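Extracellular fatty acid-binding protein (Gallus gallus, PDB 3SAO) binds long-chain fatty acids in a lipocalin barrel and, by sequestering ferric siderophores and sensing lysophosphatidic acid, may act as an antibacterial factor. Local coordinates at residues I14-N20 / M141-L145; K32-R37 / V48-P53; W61-F65 / Y76-K82. All coordinates share one frame; numbering follows the deposited sequence.

Contact 1: residues I14-N20 / M141-L145; sequences IVALASN and MVAVL
Leu-145 lies against Val-15, Ile-14 and Leu-17. Its CB begins over the peptide of Val-15, 3.7 Å from Val-15 O, and CG continues past the same carbonyl. The branch CD1 then divides its contacts, standing 3.5 Å from Ile-14 O and 3.9 Å from Leu-17 CG, while CD2 reaches Leu-17 CD1 more loosely. Leu-145 CG is anti to its own carbonyl carbon (chi1 -62°), which carries the branches back over strand 14-18, and the two leucine side chains meet at about a right angle.

Backbone bonds supply the register. Leu-17 and Ala-143 form the hydrogen-bonded antiparallel pair, with Ala-143 N to Leu-17 O at 2.9 Å; Ala-16/Val-144 and Ala-18/Val-142 are the flanking non-hydrogen-bonded pairs. Leu-145 N meets Val-15 O from above the carbonyl plane, 40° out of it, and a water that donates to both Val-15 O and Leu-145 O joins the two residues a second time.

This is the lipocalin arrangement in which a short strand after helix 122-133 pairs with the first barrel strand. The face bearing Ala-16, Ala-18, Val-142 and Val-144 is covered by that helix, through Phe-128 and Arg-129, whereas Leu-17 and Ala-143 both touch Phe-24 of helix 22-27.

Past the last strand pair, Ser-19 N still donates to Met-141 O (3.0 Å). Met-141 runs extended beyond CG alongside the loop: CB and CG pass Ser-19 O, and SD arrives 3.9 Å from Asn-20 CB, with CE only slightly farther from that same carbon.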
loop_
_atom_site.group_PDB
_atom_site.type_symbol
_atom_site.label_atom_id
_atom_site.label_comp_id
_atom_site.label_asym_id
_atom_site.label_seq_id
_atom_site.Cartn_x
_atom_site.Cartn_y
_atom_site.Cartn_z
ATOM N N ILE A 14 2.089 0.110 5.295
ATOM C CA ILE A 14 2.253 -0.879 4.261
ATOM C C ILE A 14 3.463 -1.728 4.653
ATOM O O ILE A 14 4.586 -1.236 4.724
ATOM C CB ILE A 14 2.434 -0.228 2.930
ATOM C CG1 ILE A 14 1.250 0.715 2.658
ATOM C CG2 ILE A 14 2.604 -1.303 1.818
ATOM C CD1 ILE A 14 1.372 1.573 1.420
ATOM N N VAL A 15 3.203 -2.995 4.957
ATOM C CA VAL A 15 4.172 -3.816 5.690
ATOM C C VAL A 15 4.692 -4.967 4.833
ATOM O O VAL A 15 5.674 -5.614 5.192
ATOM C CB VAL A 15 3.594 -4.347 7.038
ATOM C CG1 VAL A 15 3.114 -3.196 7.893
ATOM C CG2 VAL A 15 2.467 -5.392 6.794
ATOM N N ALA A 16 4.086 -5.193 3.668
ATOM C CA ALA A 16 4.613 -6.185 2.724
ATOM C C ALA A 16 4.090 -5.890 1.334
ATOM O O ALA A 16 3.079 -5.241 1.172
ATOM C CB ALA A 16 4.226 -7.609 3.139
ATOM N N LEU A 17 4.829 -6.386 0.364
ATOM C CA LEU A 17 4.653 -6.159 -1.052
ATOM C C LEU A 17 4.907 -7.450 -1.776
ATOM O O LEU A 17 5.697 -8.286 -1.328
ATOM C CB LEU A 17 5.674 -5.145 -1.568
ATOM C CG LEU A 17 5.717 -3.792 -0.858
ATOM C CD1 LEU A 17 6.910 -2.981 -1.444
ATOM C CD2 LEU A 17 4.413 -3.052 -1.008
ATOM N N ALA A 18 4.259 -7.603 -2.918
ATOM C CA ALA A 18 4.554 -8.707 -3.803
ATOM C C ALA A 18 4.530 -8.228 -5.250
ATOM O O ALA A 18 3.570 -7.577 -5.686
ATOM C CB ALA A 18 3.582 -9.872 -3.582
ATOM N N SER A 19 5.559 -8.601 -6.012
ATOM C CA SER A 19 5.656 -8.219 -7.434
ATOM C C SER A 19 6.733 -9.038 -8.119
ATOM O O SER A 19 7.584 -9.611 -7.447
ATOM C CB SER A 19 5.990 -6.729 -7.567
ATOM O OG SER A 19 6.495 -6.380 -8.851
ATOM N N ASN A 20 6.726 -9.047 -9.452
ATOM C CA ASN A 20 7.695 -9.834 -10.220
ATOM C C ASN A 20 8.581 -9.012 -11.174
ATOM O O ASN A 20 9.229 -9.572 -12.050
ATOM C CB ASN A 20 6.981 -10.966 -10.993
ATOM C CG ASN A 20 6.026 -10.457 -12.070
ATOM O OD1 ASN A 20 5.690 -9.277 -12.133
ATOM N ND2 ASN A 20 5.592 -11.371 -12.937
ATOM N N MET A 141 9.454 -13.160 -4.533
ATOM C CA MET A 141 8.710 -11.979 -4.985
ATOM C C MET A 141 7.920 -11.255 -3.870
ATOM O O MET A 141 7.188 -10.295 -4.137
ATOM C CB MET A 141 7.751 -12.382 -6.095
ATOM C CG MET A 141 8.460 -12.899 -7.325
ATOM S SD MET A 141 7.277 -13.750 -8.346
ATOM C CE MET A 141 8.348 -14.589 -9.551
ATOM N N VAL A 142 8.031 -11.754 -2.648
ATOM C CA VAL A 142 7.404 -11.136 -1.473
ATOM C C VAL A 142 8.465 -10.489 -0.601
ATOM O O VAL A 142 9.461 -11.125 -0.252
ATOM C CB VAL A 142 6.649 -12.194 -0.667
ATOM C CG1 VAL A 142 6.086 -11.641 0.643
ATOM C CG2 VAL A 142 5.568 -12.849 -1.542
ATOM N N ALA A 143 8.247 -9.215 -0.272
ATOM C CA ALA A 143 9.098 -8.438 0.619
ATOM C C ALA A 143 8.325 -8.126 1.866
ATOM O O ALA A 143 7.243 -7.581 1.804
ATOM C CB ALA A 143 9.529 -7.140 -0.040
ATOM N N VAL A 144 8.867 -8.523 3.009
ATOM C CA VAL A 144 8.352 -8.071 4.279
ATOM C C VAL A 144 9.230 -6.866 4.639
ATOM O O VAL A 144 10.439 -6.991 4.704
ATOM C CB VAL A 144 8.445 -9.166 5.325
ATOM C CG1 VAL A 144 7.999 -8.633 6.696
ATOM C CG2 VAL A 144 7.638 -10.404 4.887
ATOM N N LEU A 145 8.620 -5.685 4.746
ATOM C CA LEU A 145 9.348 -4.421 4.829
ATOM C C LEU A 145 9.836 -4.116 6.252
ATOM O O LEU A 145 9.021 -4.039 7.142
ATOM C CB LEU A 145 8.442 -3.283 4.358
ATOM C CG LEU A 145 7.972 -3.395 2.901
ATOM C CD1 LEU A 145 7.029 -2.277 2.477
ATOM C CD2 LEU A 145 9.223 -3.476 2.008
HETATM O O HOH W 1 6.728 -5.626 7.906
#

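Contact 2: residues K32-R37 / V48-P53; sequences KMVMAR and VSYAAP. With NKN ((2R)-2-hydroxy-3-(phosphonooxy)propyl tetradecanoate), chain C.
Val-34 and Ala-52 meet methyl to methyl, Val-34 CG2 standing 3.7 Å from Ala-52 CB. The other branch, CG1, lies anti to the backbone N (chi1 180°), and this turns it toward the neighbouring strand, 3.5 Å from Ala-51 O and at the edge of the Tyr-50 ring, near its plane. Val-48 approaches that ring differently: its CG1 rests over one face, displaced toward the rim, and also touches Ala-36 CB at 4.0 Å. Ala-36 CB is thus bordered by Val-48 and by the ring, which it meets obliquely.

These residues belong to the hairpin of strands 34-41 and 45-52, part of the lipocalin calyx, and on the face of Ala-36 and Tyr-50 the tyrosine lines the ligand pocket. The two strands run antiparallel at 159°. Met-35 with Ala-51 and Arg-37 with Ser-49 are the hydrogen-bonded pairs, each joined by two N-H...O bonds; Ala-51 N to Met-35 O measures 2.8 Å. Between them Ala-36 and Tyr-50 form a non-hydrogen-bonded pair, where Ser-49 O also receives the CA-H of Ala-36.

Tyr-50 CG is anti to its carbonyl carbon (chi1 -54°), and the ring extends into the pocket until OH comes 3.2 Å from phosphate oxygen OAA of the bound lysophosphatidate and donates a weak, 3.3 Å bond to OAD. Trp-61 of the next strand stacks on the tyrosine.

On the opposite face of the sheet, a water links Arg-37 O with Ser-49 OG, while the guanidinium of Arg-37 turns to Asp-154 O through NH1. Where the strands run out, Lys-32 CB packs on Pro-53 CG at 3.7 Å, the two side chains crossing nearly at right angles.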
loop_
_atom_site.group_PDB
_atom_site.type_symbol
_atom_site.label_atom_id
_atom_site.label_comp_id
_atom_site.label_asym_id
_atom_site.label_seq_id
_atom_site.Cartn_x
_atom_site.Cartn_y
_atom_site.Cartn_z
ATOM N N LYS A 32 11.622 -0.072 2.590
ATOM C CA LYS A 32 11.215 0.070 3.989
ATOM C C LYS A 32 9.711 0.249 4.052
ATOM O O LYS A 32 9.079 0.669 3.079
ATOM C CB LYS A 32 11.860 1.290 4.628
ATOM C CG LYS A 32 13.374 1.273 4.623
ATOM C CD LYS A 32 13.929 0.058 5.344
ATOM C CE LYS A 32 15.341 0.327 5.883
ATOM N NZ LYS A 32 16.256 0.808 4.829
ATOM N N MET A 33 9.170 0.014 5.234
ATOM C CA MET A 33 7.770 0.214 5.522
ATOM C C MET A 33 7.285 1.627 5.211
ATOM O O MET A 33 7.978 2.622 5.456
ATOM C CB MET A 33 7.518 -0.114 6.999
ATOM C CG MET A 33 6.103 -0.377 7.383
ATOM S SD MET A 33 5.944 -0.831 9.138
ATOM C CE MET A 33 6.790 -2.388 9.232
ATOM N N VAL A 34 6.140 1.685 4.550
ATOM C CA VAL A 34 5.528 2.960 4.158
ATOM C C VAL A 34 4.423 3.329 5.139
ATOM O O VAL A 34 3.571 2.498 5.461
ATOM C CB VAL A 34 4.963 2.843 2.760
ATOM C CG1 VAL A 34 4.302 4.165 2.315
ATOM C CG2 VAL A 34 6.068 2.440 1.830
ATOM N N MET A 35 4.447 4.559 5.628
ATOM C CA MET A 35 3.342 5.052 6.452
ATOM C C MET A 35 2.286 5.679 5.535
ATOM O O MET A 35 2.587 6.309 4.514
ATOM C CB MET A 35 3.811 6.031 7.544
ATOM C CG MET A 35 2.753 6.364 8.565
ATOM S SD MET A 35 3.176 7.731 9.664
ATOM C CE MET A 35 4.684 7.081 10.401
ATOM N N ALA A 36 1.036 5.399 5.853
ATOM C CA ALA A 36 -0.074 5.946 5.079
ATOM C C ALA A 36 -1.129 6.563 6.008
ATOM O O ALA A 36 -1.299 6.155 7.166
ATOM C CB ALA A 36 -0.670 4.879 4.181
ATOM N N ARG A 37 -1.837 7.560 5.513
ATOM C CA ARG A 37 -3.085 7.966 6.157
ATOM C C ARG A 37 -4.220 7.978 5.156
ATOM O O ARG A 37 -4.086 8.545 4.080
ATOM C CB ARG A 37 -2.955 9.354 6.801
ATOM C CG ARG A 37 -4.192 9.717 7.597
ATOM C CD ARG A 37 -4.190 11.164 8.022
ATOM N NE ARG A 37 -3.399 11.435 9.223
ATOM C CZ ARG A 37 -2.304 12.202 9.240
ATOM N NH1 ARG A 37 -1.807 12.698 8.107
ATOM N NH2 ARG A 37 -1.679 12.473 10.384
ATOM N N VAL A 48 -5.318 8.913 -0.051
ATOM C CA VAL A 48 -4.255 8.290 0.708
ATOM C C VAL A 48 -3.013 9.188 0.711
ATOM O O VAL A 48 -2.520 9.611 -0.348
ATOM C CB VAL A 48 -3.905 6.891 0.175
ATOM C CG1 VAL A 48 -2.906 6.184 1.143
ATOM C CG2 VAL A 48 -5.163 6.097 -0.089
ATOM N N SER A 49 -2.488 9.457 1.913
ATOM C CA SER A 49 -1.236 10.186 2.052
ATOM C C SER A 49 -0.133 9.226 2.444
ATOM O O SER A 49 -0.322 8.437 3.355
ATOM C CB SER A 49 -1.391 11.257 3.123
ATOM O OG SER A 49 -2.396 12.161 2.731
ATOM N N TYR A 50 0.981 9.227 1.719
ATOM C CA TYR A 50 2.033 8.253 1.965
ATOM C C TYR A 50 3.309 8.980 2.400
ATOM O O TYR A 50 3.516 10.141 2.022
ATOM C CB TYR A 50 2.377 7.518 0.677
ATOM C CG TYR A 50 1.227 6.869 -0.038
ATOM C CD1 TYR A 50 0.889 5.554 0.225
ATOM C CD2 TYR A 50 0.534 7.540 -1.032
ATOM C CE1 TYR A 50 -0.131 4.907 -0.493
ATOM C CE2 TYR A 50 -0.501 6.900 -1.747
ATOM C CZ TYR A 50 -0.803 5.590 -1.486
ATOM O OH TYR A 50 -1.836 4.964 -2.163
ATOM N N ALA A 51 4.137 8.273 3.154
ATOM C CA ALA A 51 5.478 8.680 3.532
ATOM C C ALA A 51 6.396 7.451 3.507
ATOM O O ALA A 51 6.179 6.447 4.215
ATOM C CB ALA A 51 5.425 9.369 4.955
ATOM N N ALA A 52 7.414 7.509 2.658
ATOM C CA ALA A 52 8.389 6.401 2.499
ATOM C C ALA A 52 9.821 6.912 2.353
ATOM O O ALA A 52 10.075 7.832 1.576
ATOM C CB ALA A 52 8.015 5.573 1.303
ATOM N N PRO A 53 10.777 6.309 3.090
ATOM C CA PRO A 53 12.176 6.659 2.868
ATOM C C PRO A 53 12.645 6.338 1.464
ATOM O O PRO A 53 12.039 5.497 0.776
ATOM C CB PRO A 53 12.947 5.779 3.872
ATOM C CG PRO A 53 11.936 5.005 4.630
ATOM C CD PRO A 53 10.623 5.128 3.959
HETATM O OAA NKN C . -2.334 2.399 -3.993
HETATM O OAB NKN C . -1.993 0.084 -3.587
HETATM P PAC NKN C . -2.313 1.379 -2.895
HETATM O OAD NKN C . -1.456 1.715 -1.700
HETATM O OAE NKN C . -6.674 0.072 3.557
HETATM O OAF NKN C . -3.800 1.246 -2.319
HETATM C CAG NKN C . -4.503 2.214 -1.531
HETATM C CAH NKN C . -5.751 1.599 -0.904
HETATM C CAI NKN C . -5.942 1.799 0.610
HETATM O OAJ NKN C . -6.366 0.578 1.255
HETATM C CAK NKN C . -7.156 0.453 2.489
HETATM C CAL NKN C . -8.638 0.717 2.442
HETATM C CAM NKN C . -9.377 -0.550 2.850
HETATM C CAN NKN C . -10.860 -0.492 2.506
HETATM C CAO NKN C . -11.213 0.744 1.679
HETATM O OAY NKN C . -6.865 2.211 -1.561
HETATM O O HOH W 2 11.641 2.834 1.156
HETATM O O HOH W 3 -4.962 11.385 3.548
#

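Contact 3: residues W61-F65 / Y76-K82; sequences WETTF and YSEEAEK. With NKN ((2R)-2-hydroxy-3-(phosphonooxy)propyl tetradecanoate), chain C.
A hairpin with a G1 beta bulge, in which Glu-81 and Lys-82 together stand opposite the single residue Ser-77, meets barrel strand 59-66 beside the lysophosphatidate pocket of this lipocalin. Ser-77 N to Lys-82 O and Lys-82 N to Ser-77 O bond the two residues in both directions, and Glu-81 is the extra residue of the bulge. Across the two segments, the backbones come together at Phe-65 and Ser-77, whose CA atoms are 4.7 Å apart; here the CA-H of Phe-65 points at Tyr-76 O, and Tyr-76 has a further backbone bond with Lys-66.

Side chains carry the rest. Ser-77 CB sits 3.2 Å from Thr-64 O, while Thr-63 CG2 is 3.5 Å from Ser-77 OG. A bridging water binds Thr-64 N, Ser-77 OG and Glu-79 OE1, donating to the carboxylate (2.8 Å) and accepting from the amide, so that the glutamate joins strand 59-66 through solvent.

The Phe-65 ring is the apolar centre. Its CE1 reaches Ser-77 CB at 3.8 Å, the serine approaching obliquely, while Lys-82 CD lies at the ring edge, in plane, 3.9 Å from CZ. Val-84, two residues on from the lysine in strand 82-89, touches the same phenylalanine, and Lys-82 is also packed on Ala-99.

With all four torsions near anti (chi1 178°, chi4 180°), the lysine runs straight past that edge, carrying the ammonium from the bulge to the phosphate. Its charge probably helps to neutralise the phosphate; Arg-112 also hydrogen-bonds the lysophosphatidate. A water beside Thr-63 OG1 takes weak bonds from Lys-82 NZ and Trp-61 NE1. The firm bond is the one that Lys-82 NZ donates to ligand oxygen OAA, 2.6 Å long.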
loop_
_atom_site.group_PDB
_atom_site.type_symbol
_atom_site.label_atom_id
_atom_site.label_comp_id
_atom_site.label_asym_id
_atom_site.label_seq_id
_atom_site.Cartn_x
_atom_site.Cartn_y
_atom_site.Cartn_z
ATOM N N TRP A 61 3.681 11.945 -0.653
ATOM C CA TRP A 61 2.785 12.160 -1.787
ATOM C C TRP A 61 1.381 11.666 -1.431
ATOM O O TRP A 61 1.185 11.010 -0.414
ATOM C CB TRP A 61 3.301 11.469 -3.066
ATOM C CG TRP A 61 3.140 10.006 -3.113
ATOM C CD1 TRP A 61 2.129 9.306 -3.747
ATOM C CD2 TRP A 61 3.988 9.012 -2.512
ATOM N NE1 TRP A 61 2.330 7.960 -3.586
ATOM C CE2 TRP A 61 3.437 7.751 -2.815
ATOM C CE3 TRP A 61 5.146 9.067 -1.726
ATOM C CZ2 TRP A 61 4.011 6.552 -2.381
ATOM C CZ3 TRP A 61 5.730 7.874 -1.319
ATOM C CH2 TRP A 61 5.131 6.629 -1.621
ATOM N N GLU A 62 0.411 12.112 -2.225
ATOM C CA GLU A 62 -0.999 11.723 -2.061
ATOM C C GLU A 62 -1.592 11.253 -3.370
ATOM O O GLU A 62 -1.256 11.733 -4.453
ATOM C CB GLU A 62 -1.831 12.877 -1.540
ATOM C CG GLU A 62 -1.549 13.301 -0.093
ATOM C CD GLU A 62 -0.247 14.078 0.070
ATOM O OE1 GLU A 62 0.213 14.735 -0.894
ATOM O OE2 GLU A 62 0.331 14.008 1.181
ATOM N N THR A 63 -2.494 10.295 -3.232
ATOM C CA THR A 63 -3.305 9.795 -4.308
ATOM C C THR A 63 -4.748 9.741 -3.873
ATOM O O THR A 63 -5.044 9.316 -2.769
ATOM C CB THR A 63 -2.847 8.358 -4.664
ATOM O OG1 THR A 63 -1.453 8.385 -4.958
ATOM C CG2 THR A 63 -3.638 7.822 -5.828
ATOM N N THR A 64 -5.657 10.071 -4.794
ATOM C CA THR A 64 -7.063 10.091 -4.533
ATOM C C THR A 64 -7.720 9.044 -5.400
ATOM O O THR A 64 -7.489 8.998 -6.600
ATOM C CB THR A 64 -7.689 11.459 -4.829
ATOM O OG1 THR A 64 -7.093 12.441 -3.979
ATOM C CG2 THR A 64 -9.138 11.479 -4.584
ATOM N N PHE A 65 -8.484 8.190 -4.746
ATOM C CA PHE A 65 -9.186 7.104 -5.397
ATOM C C PHE A 65 -10.679 7.275 -5.300
ATOM O O PHE A 65 -11.236 7.632 -4.267
ATOM C CB PHE A 65 -8.804 5.783 -4.738
ATOM C CG PHE A 65 -7.388 5.429 -4.896
ATOM C CD1 PHE A 65 -6.964 4.676 -5.994
ATOM C CD2 PHE A 65 -6.455 5.803 -3.944
ATOM C CE1 PHE A 65 -5.637 4.386 -6.156
ATOM C CE2 PHE A 65 -5.136 5.435 -4.072
ATOM C CZ PHE A 65 -4.728 4.770 -5.207
ATOM N N TYR A 76 -10.293 3.690 -8.297
ATOM C CA TYR A 76 -9.500 4.167 -9.429
ATOM C C TYR A 76 -8.989 5.588 -9.210
ATOM O O TYR A 76 -9.733 6.439 -8.685
ATOM C CB TYR A 76 -10.320 4.126 -10.717
ATOM C CG TYR A 76 -9.544 4.592 -11.932
ATOM C CD1 TYR A 76 -8.456 3.883 -12.390
ATOM C CD2 TYR A 76 -9.908 5.747 -12.618
ATOM C CE1 TYR A 76 -7.739 4.295 -13.515
ATOM C CE2 TYR A 76 -9.188 6.166 -13.749
ATOM C CZ TYR A 76 -8.107 5.433 -14.184
ATOM O OH TYR A 76 -7.387 5.819 -15.297
ATOM N N SER A 77 -7.706 5.805 -9.545
ATOM C CA SER A 77 -7.078 7.131 -9.592
ATOM C C SER A 77 -6.690 7.496 -11.028
ATOM O O SER A 77 -5.804 6.866 -11.591
ATOM C CB SER A 77 -5.823 7.169 -8.692
ATOM O OG SER A 77 -5.096 8.382 -8.910
ATOM N N GLU A 78 -7.265 8.571 -11.578
ATOM C CA GLU A 78 -6.917 8.991 -12.924
ATOM C C GLU A 78 -5.505 9.565 -13.020
ATOM O O GLU A 78 -4.817 9.308 -13.991
ATOM C CB GLU A 78 -7.915 10.008 -13.493
ATOM C CG GLU A 78 -7.807 10.045 -15.016
ATOM C CD GLU A 78 -8.853 10.882 -15.702
ATOM O OE1 GLU A 78 -9.659 11.566 -15.027
ATOM O OE2 GLU A 78 -8.817 10.906 -16.946
ATOM N N GLU A 79 -5.053 10.295 -12.005
ATOM C CA GLU A 79 -3.687 10.845 -11.991
ATOM C C GLU A 79 -2.613 9.798 -12.267
ATOM O O GLU A 79 -1.742 9.982 -13.122
ATOM C CB GLU A 79 -3.396 11.523 -10.644
ATOM C CG GLU A 79 -1.974 12.031 -10.472
ATOM C CD GLU A 79 -1.646 12.459 -9.049
ATOM O OE1 GLU A 79 -2.248 11.930 -8.079
ATOM O OE2 GLU A 79 -0.780 13.345 -8.902
ATOM N N ALA A 80 -2.643 8.743 -11.470
ATOM C CA ALA A 80 -1.624 7.710 -11.506
ATOM C C ALA A 80 -2.019 6.579 -12.448
ATOM O O ALA A 80 -1.305 5.602 -12.559
ATOM C CB ALA A 80 -1.398 7.180 -10.100
ATOM N N GLU A 81 -3.165 6.695 -13.113
ATOM C CA GLU A 81 -3.663 5.615 -13.956
ATOM C C GLU A 81 -3.601 4.300 -13.171
ATOM O O GLU A 81 -2.987 3.341 -13.594
ATOM C CB GLU A 81 -2.875 5.508 -15.270
ATOM C CG GLU A 81 -3.113 6.669 -16.251
ATOM C CD GLU A 81 -2.737 6.304 -17.688
ATOM O OE1 GLU A 81 -3.618 6.367 -18.576
ATOM O OE2 GLU A 81 -1.574 5.891 -17.921
ATOM N N LYS A 82 -4.229 4.285 -12.005
ATOM C CA LYS A 82 -4.002 3.217 -11.059
ATOM C C LYS A 82 -5.346 2.727 -10.577
ATOM O O LYS A 82 -6.229 3.517 -10.204
ATOM C CB LYS A 82 -3.106 3.701 -9.910
ATOM C CG LYS A 82 -2.837 2.681 -8.836
ATOM C CD LYS A 82 -2.032 3.343 -7.712
ATOM C CE LYS A 82 -1.324 2.344 -6.851
ATOM N NZ LYS A 82 -0.548 3.026 -5.771
HETATM O OAA NKN C . -2.334 2.399 -3.993
HETATM O OAB NKN C . -1.993 0.084 -3.587
HETATM P PAC NKN C . -2.313 1.379 -2.895
HETATM O OAD NKN C . -1.456 1.715 -1.700
HETATM O OAE NKN C . -6.674 0.072 3.557
HETATM O OAF NKN C . -3.800 1.246 -2.319
HETATM C CAG NKN C . -4.503 2.214 -1.531
HETATM C CAH NKN C . -5.751 1.599 -0.904
HETATM C CAI NKN C . -5.942 1.799 0.610
HETATM O OAJ NKN C . -6.366 0.578 1.255
HETATM C CAK NKN C . -7.156 0.453 2.489
HETATM C CAL NKN C . -8.638 0.717 2.442
HETATM C CAM NKN C . -9.377 -0.550 2.850
HETATM C CAN NKN C . -10.860 -0.492 2.506
HETATM C CAO NKN C . -11.213 0.744 1.679
HETATM O OAY NKN C . -6.865 2.211 -1.561
HETATM O O HOH W 4 -0.123 6.323 -5.451
HETATM O O HOH W 5 -4.851 11.042 -7.533
#

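How the contacts relate
From the N terminus, strand 10-18 comes first, and its end at 14-20 waits for 141-145, about 120 residues on, to close the widest loop, joining the first strand to the last. Contacts 2 and 3 lie within that span in series, and no loops cross: 32-37 and 48-53 close a hairpin, then 61-65 brings strand 59-66 to the turn between strands 74-77 and 82-89. Contact 1 meets contact 2 where Ile-14 N probably bonds to Val-34 O. Contact 2 passes to contact 3 through probable backbone bonds from Val-48 to Thr-63 and Tyr-50 to Trp-61. Contacts 1 and 3 do not touch, whereas contacts 2 and 3 share the lysophosphatidate.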